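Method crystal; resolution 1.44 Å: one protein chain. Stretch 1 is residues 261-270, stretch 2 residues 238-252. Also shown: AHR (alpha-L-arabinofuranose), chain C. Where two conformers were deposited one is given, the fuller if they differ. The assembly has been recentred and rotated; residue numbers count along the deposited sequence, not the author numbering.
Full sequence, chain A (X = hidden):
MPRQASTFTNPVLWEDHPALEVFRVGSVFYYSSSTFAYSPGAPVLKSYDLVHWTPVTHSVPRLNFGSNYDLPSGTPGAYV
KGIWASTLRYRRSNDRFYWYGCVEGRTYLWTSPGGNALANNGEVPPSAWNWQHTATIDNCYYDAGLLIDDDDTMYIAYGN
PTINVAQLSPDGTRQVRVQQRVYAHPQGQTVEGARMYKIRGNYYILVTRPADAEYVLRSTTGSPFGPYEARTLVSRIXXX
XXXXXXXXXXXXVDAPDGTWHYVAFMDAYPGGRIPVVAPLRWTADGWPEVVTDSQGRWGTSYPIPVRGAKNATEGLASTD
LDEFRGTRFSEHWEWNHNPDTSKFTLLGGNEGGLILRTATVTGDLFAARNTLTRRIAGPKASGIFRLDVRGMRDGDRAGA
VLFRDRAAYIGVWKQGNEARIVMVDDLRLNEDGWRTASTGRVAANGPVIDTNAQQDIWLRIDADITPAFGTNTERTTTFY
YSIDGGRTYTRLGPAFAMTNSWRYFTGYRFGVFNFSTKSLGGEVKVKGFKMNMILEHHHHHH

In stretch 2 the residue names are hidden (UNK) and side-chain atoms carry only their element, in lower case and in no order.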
# COMPACT_ATOMS: atom_id res chain seq x y z
N HIS A 261 2.31 -19.93 9.51
CA HIS A 261 1.07 -19.16 9.33
C HIS A 261 0.94 -18.73 7.89
O HIS A 261 1.95 -18.43 7.22
CB HIS A 261 1.09 -17.97 10.28
CG HIS A 261 1.17 -18.38 11.72
ND1 HIS A 261 0.08 -18.56 12.49
CD2 HIS A 261 2.27 -18.75 12.50
CE1 HIS A 261 0.46 -18.99 13.72
NE2 HIS A 261 1.81 -19.10 13.73
N TYR A 262 -0.29 -18.68 7.40
CA TYR A 262 -0.54 -18.21 6.03
C TYR A 262 -1.13 -16.78 6.16
O TYR A 262 -2.15 -16.57 6.86
CB TYR A 262 -1.48 -19.19 5.28
CG TYR A 262 -1.88 -18.76 3.89
CD1 TYR A 262 -1.05 -17.96 3.09
CD2 TYR A 262 -3.12 -19.14 3.36
CE1 TYR A 262 -1.42 -17.56 1.82
CE2 TYR A 262 -3.51 -18.73 2.11
CZ TYR A 262 -2.68 -17.93 1.35
OH TYR A 262 -3.12 -17.55 0.10
N VAL A 263 -0.46 -15.81 5.55
CA VAL A 263 -0.94 -14.43 5.55
C VAL A 263 -1.43 -14.18 4.13
O VAL A 263 -0.63 -14.12 3.20
CB VAL A 263 0.16 -13.39 5.90
CG1 VAL A 263 -0.44 -12.00 6.00
CG2 VAL A 263 0.81 -13.76 7.23
N ALA A 264 -2.73 -14.07 3.97
CA ALA A 264 -3.32 -13.85 2.63
C ALA A 264 -3.94 -12.46 2.60
O ALA A 264 -3.90 -11.75 3.61
CB ALA A 264 -4.38 -14.92 2.31
N PHE A 265 -4.52 -12.03 1.47
CA PHE A 265 -5.35 -10.84 1.59
C PHE A 265 -6.71 -11.05 0.97
O PHE A 265 -6.91 -12.00 0.18
CB PHE A 265 -4.67 -9.57 1.00
CG PHE A 265 -4.22 -9.72 -0.42
CD1 PHE A 265 -5.13 -9.53 -1.47
CD2 PHE A 265 -2.90 -10.07 -0.72
CE1 PHE A 265 -4.73 -9.67 -2.79
CE2 PHE A 265 -2.50 -10.20 -2.03
CZ PHE A 265 -3.40 -10.00 -3.06
N MET A 266 -7.63 -10.17 1.35
CA MET A 266 -9.02 -10.14 0.90
C MET A 266 -9.20 -8.97 -0.08
O MET A 266 -8.57 -7.92 0.11
CB MET A 266 -9.95 -9.88 2.09
CG MET A 266 -9.84 -10.86 3.24
SD MET A 266 -10.32 -12.56 2.82
CE MET A 266 -12.03 -12.38 2.29
N ASP A 267 -10.12 -9.13 -1.04
CA ASP A 267 -10.56 -8.02 -1.92
C ASP A 267 -11.64 -7.15 -1.26
O ASP A 267 -12.80 -7.12 -1.67
CB ASP A 267 -11.00 -8.54 -3.31
CG ASP A 267 -9.82 -9.07 -4.15
OD1 ASP A 267 -8.71 -8.54 -4.02
OD2 ASP A 267 -10.02 -10.04 -4.93
N ALA A 268 -11.25 -6.43 -0.21
CA ALA A 268 -12.19 -5.69 0.62
C ALA A 268 -12.49 -4.29 0.07
O ALA A 268 -12.48 -3.31 0.83
CB ALA A 268 -11.64 -5.61 2.04
N TYR A 269 -12.76 -4.20 -1.24
CA TYR A 269 -13.19 -2.95 -1.87
C TYR A 269 -14.52 -2.52 -1.25
O TYR A 269 -15.35 -3.38 -0.91
CB TYR A 269 -13.29 -3.15 -3.38
CG TYR A 269 -11.92 -3.41 -3.96
CD1 TYR A 269 -10.98 -2.39 -4.03
CD2 TYR A 269 -11.52 -4.69 -4.37
CE1 TYR A 269 -9.70 -2.62 -4.51
CE2 TYR A 269 -10.25 -4.91 -4.86
CZ TYR A 269 -9.34 -3.87 -4.93
OH TYR A 269 -8.05 -4.10 -5.42
N PRO A 270 -14.72 -1.20 -1.04
CA PRO A 270 -13.92 -0.08 -1.57
C PRO A 270 -12.69 0.33 -0.74
O PRO A 270 -12.00 1.26 -1.12
CB PRO A 270 -14.93 1.06 -1.63
CG PRO A 270 -15.80 0.80 -0.44
CD PRO A 270 -15.99 -0.71 -0.47
N UNK A 238 -14.53 -19.81 2.42
CA UNK A 238 -15.41 -18.80 3.00
C UNK A 238 -14.77 -18.18 4.24
O UNK A 238 -14.02 -18.85 4.95
c UNK A 238 -17.59 -19.83 2.11
n UNK A 238 -17.96 -18.82 -0.08
o UNK A 238 -18.42 -17.59 1.75
c UNK A 238 -18.02 -18.65 1.24
c UNK A 238 -16.78 -19.41 3.33
N UNK A 239 -15.08 -16.90 4.50
CA UNK A 239 -14.51 -16.15 5.63
C UNK A 239 -13.12 -15.58 5.33
O UNK A 239 -12.52 -15.90 4.32
N UNK A 240 -12.60 -14.76 6.23
CA UNK A 240 -13.21 -14.43 7.50
C UNK A 240 -14.02 -13.14 7.48
O UNK A 240 -14.46 -12.68 8.54
c UNK A 240 -10.98 -13.61 7.48
c UNK A 240 -11.18 -14.34 6.17
c UNK A 240 -11.98 -14.25 8.40
N UNK A 241 -14.18 -12.54 6.30
CA UNK A 241 -14.90 -11.28 6.18
C UNK A 241 -15.90 -11.41 5.04
O UNK A 241 -15.59 -12.06 4.03
c UNK A 241 -14.19 -8.65 6.00
c UNK A 241 -14.64 -8.23 7.39
c UNK A 241 -13.89 -10.15 5.93
c UNK A 241 -12.94 -7.87 5.61
N UNK A 242 -17.10 -10.84 5.19
CA UNK A 242 -18.09 -10.87 4.11
C UNK A 242 -17.80 -9.79 3.05
O UNK A 242 -17.21 -8.74 3.35
c UNK A 242 -19.50 -10.69 4.67
N UNK A 243 -18.27 -10.03 1.82
CA UNK A 243 -18.27 -9.00 0.76
C UNK A 243 -16.90 -8.47 0.44
O UNK A 243 -16.75 -7.30 0.13
n UNK A 243 -21.15 -9.19 0.70
c UNK A 243 -20.59 -8.32 1.50
o UNK A 243 -21.13 -7.92 2.54
c UNK A 243 -19.24 -7.83 1.08
N UNK A 244 -15.91 -9.38 0.48
CA UNK A 244 -14.50 -9.00 0.33
C UNK A 244 -13.77 -10.02 -0.52
O UNK A 244 -12.57 -10.27 -0.36
c UNK A 244 -13.85 -8.84 1.70
N UNK A 245 -14.49 -10.60 -1.48
CA UNK A 245 -13.92 -11.65 -2.31
C UNK A 245 -13.42 -12.82 -1.49
O UNK A 245 -13.99 -13.18 -0.44
N UNK A 246 -12.31 -13.39 -1.95
CA UNK A 246 -11.72 -14.56 -1.33
C UNK A 246 -10.32 -14.29 -0.88
O UNK A 246 -9.57 -13.56 -1.56
c UNK A 246 -15.47 -17.00 -3.70
c UNK A 246 -13.48 -15.67 -4.03
c UNK A 246 -13.70 -17.05 -2.07
c UNK A 246 -11.63 -15.70 -2.35
c UNK A 246 -14.73 -16.11 -4.48
c UNK A 246 -14.96 -17.47 -2.50
c UNK A 246 -12.95 -16.16 -2.84
N UNK A 247 -9.97 -14.88 0.25
CA UNK A 247 -8.59 -14.93 0.75
C UNK A 247 -7.71 -15.62 -0.27
O UNK A 247 -8.00 -16.75 -0.68
c UNK A 247 -8.54 -15.66 2.09
N UNK A 248 -6.66 -14.92 -0.72
CA UNK A 248 -5.74 -15.51 -1.70
C UNK A 248 -4.45 -14.76 -1.75
O UNK A 248 -4.33 -13.69 -1.13
c UNK A 248 -6.41 -15.56 -3.09
n UNK A 248 -7.49 -13.28 -3.24
n UNK A 248 -6.58 -12.42 -5.01
c UNK A 248 -6.62 -14.21 -3.73
c UNK A 248 -7.44 -12.18 -4.03
c UNK A 248 -6.04 -13.65 -4.85
N UNK A 249 -3.49 -15.30 -2.51
CA UNK A 249 -2.18 -14.70 -2.71
C UNK A 249 -1.46 -14.58 -1.34
O UNK A 249 -1.69 -15.42 -0.44
c UNK A 249 -1.08 -13.18 -4.43
c UNK A 249 -2.28 -13.39 -3.52
n UNK A 249 -0.18 -11.43 -5.87
o UNK A 249 -2.44 -11.78 -5.84
c UNK A 249 -1.30 -12.08 -5.44
N UNK A 250 -0.58 -13.61 -1.14
CA UNK A 250 0.11 -13.55 0.16
C UNK A 250 1.23 -14.58 0.26
O UNK A 250 1.77 -15.05 -0.75
N UNK A 251 1.57 -14.97 1.48
CA UNK A 251 2.69 -15.89 1.67
C UNK A 251 2.63 -16.54 3.02
O UNK A 251 1.73 -16.29 3.83
N UNK A 252 3.62 -17.40 3.27
CA UNK A 252 3.66 -18.14 4.52
C UNK A 252 4.92 -17.78 5.29
O UNK A 252 5.93 -17.37 4.71
c UNK A 252 2.17 -19.99 3.71
c UNK A 252 4.80 -21.72 3.45
c UNK A 252 3.55 -19.66 4.31
c UNK A 252 4.69 -20.21 3.44
O5 AHR C . -10.34 -9.48 -7.53
C5 AHR C . -9.53 -8.31 -7.68
C4 AHR C . -8.06 -8.65 -7.98
O4 AHR C . -7.97 -9.40 -9.19
C3 AHR C . -7.34 -9.54 -6.98
O3 AHR C . -6.85 -8.83 -5.86
C2 AHR C . -6.18 -10.11 -7.76
O2 AHR C . -5.87 -11.46 -7.35
C1 AHR C . -6.72 -10.12 -9.18
O HOH W 1 -11.28 -12.46 -4.44

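Position 238 carries three carbons in a row, the third bearing one oxygen and one nitrogen, and reaches nothing on stretch 1: Gln-238. Position 239 has no side-chain atoms and a positive phi of 83°, so it is Gly-239. At 240 three carbons close a ring onto the backbone N after a cis peptide bond; this is Pro-240, whose CD lies 3.9 Å from Met-266 SD. Position 241 has four carbons forked at the second and points toward stretch 1, hence Leu-241. Position 242, one carbon pointing away, is Ala-242. Position 243 has two carbons, the second with one oxygen and one nitrogen, its end leading away: Asn-243.

Position 244 shows a single carbon, 3.9 Å from Ala-268 CB and 4.0 Å from Met-266 CE; Ala-244 fits there. Position 245 is bare. An ideal CB would sit a tight 3.1 Å from Asp-267 CB, and phi is 58°, so Gly-245 suits both backbone and neighbour. Position 246, one carbon then a six-carbon ring, its CA-to-CB bond pointing away from stretch 1, is Phe-246. Position 247 has one carbon, 3.6 Å from Met-266 SD: Ala-247.

At 248 one carbon leads to a five-membered ring of three carbons and two nitrogens, with the edge of the Phe-265 ring toward its face. This is His-248; its ND1 donates to Phe-246 O at 2.7 Å, while its NE2 hydrogen-bonds AHR O2 at 2.6 Å. Position 249 has three carbons, the third with one oxygen and one nitrogen. It is Gln-249, with OE1 3.4 Å from Phe-265 CZ, at the corner of the chain.

Position 250 is empty, and must be: an ideal CB would clash at 2.0 Å with Val-263 O, making Gly-250. Position 251, also bare, is Gly-251. Position 252 has four carbons forked at the first, one arm two carbons long: Ile-252, whose CG2 packs 3.9 Å from Tyr-262 CD1.

The contact is an antiparallel ladder broken by a bulge. Val-263 and Gly-251 exchange bonds (Val-263 N to Gly-251 O 2.8 Å, Gly-251 N to Val-263 O 2.9 Å), as do Phe-265 and His-248 (both N to O distances 3.1 Å). The register shifts by one between these pairs, where Tyr-262 OH donates to Gln-249 O at 2.6 Å. Beyond the ladder, Met-266 extends its thioether among small residues. Asp-267 and His-248 converge on the sugar: AHR O3 donates to Asp-267 OD1 at 2.6 Å and AHR O5 to Asp-267 OD2 at 2.7 Å. The pairing thus holds two ligand-binding side chains in place.

Stretch 2 (238-252) QGPLANAGFAHQGGI
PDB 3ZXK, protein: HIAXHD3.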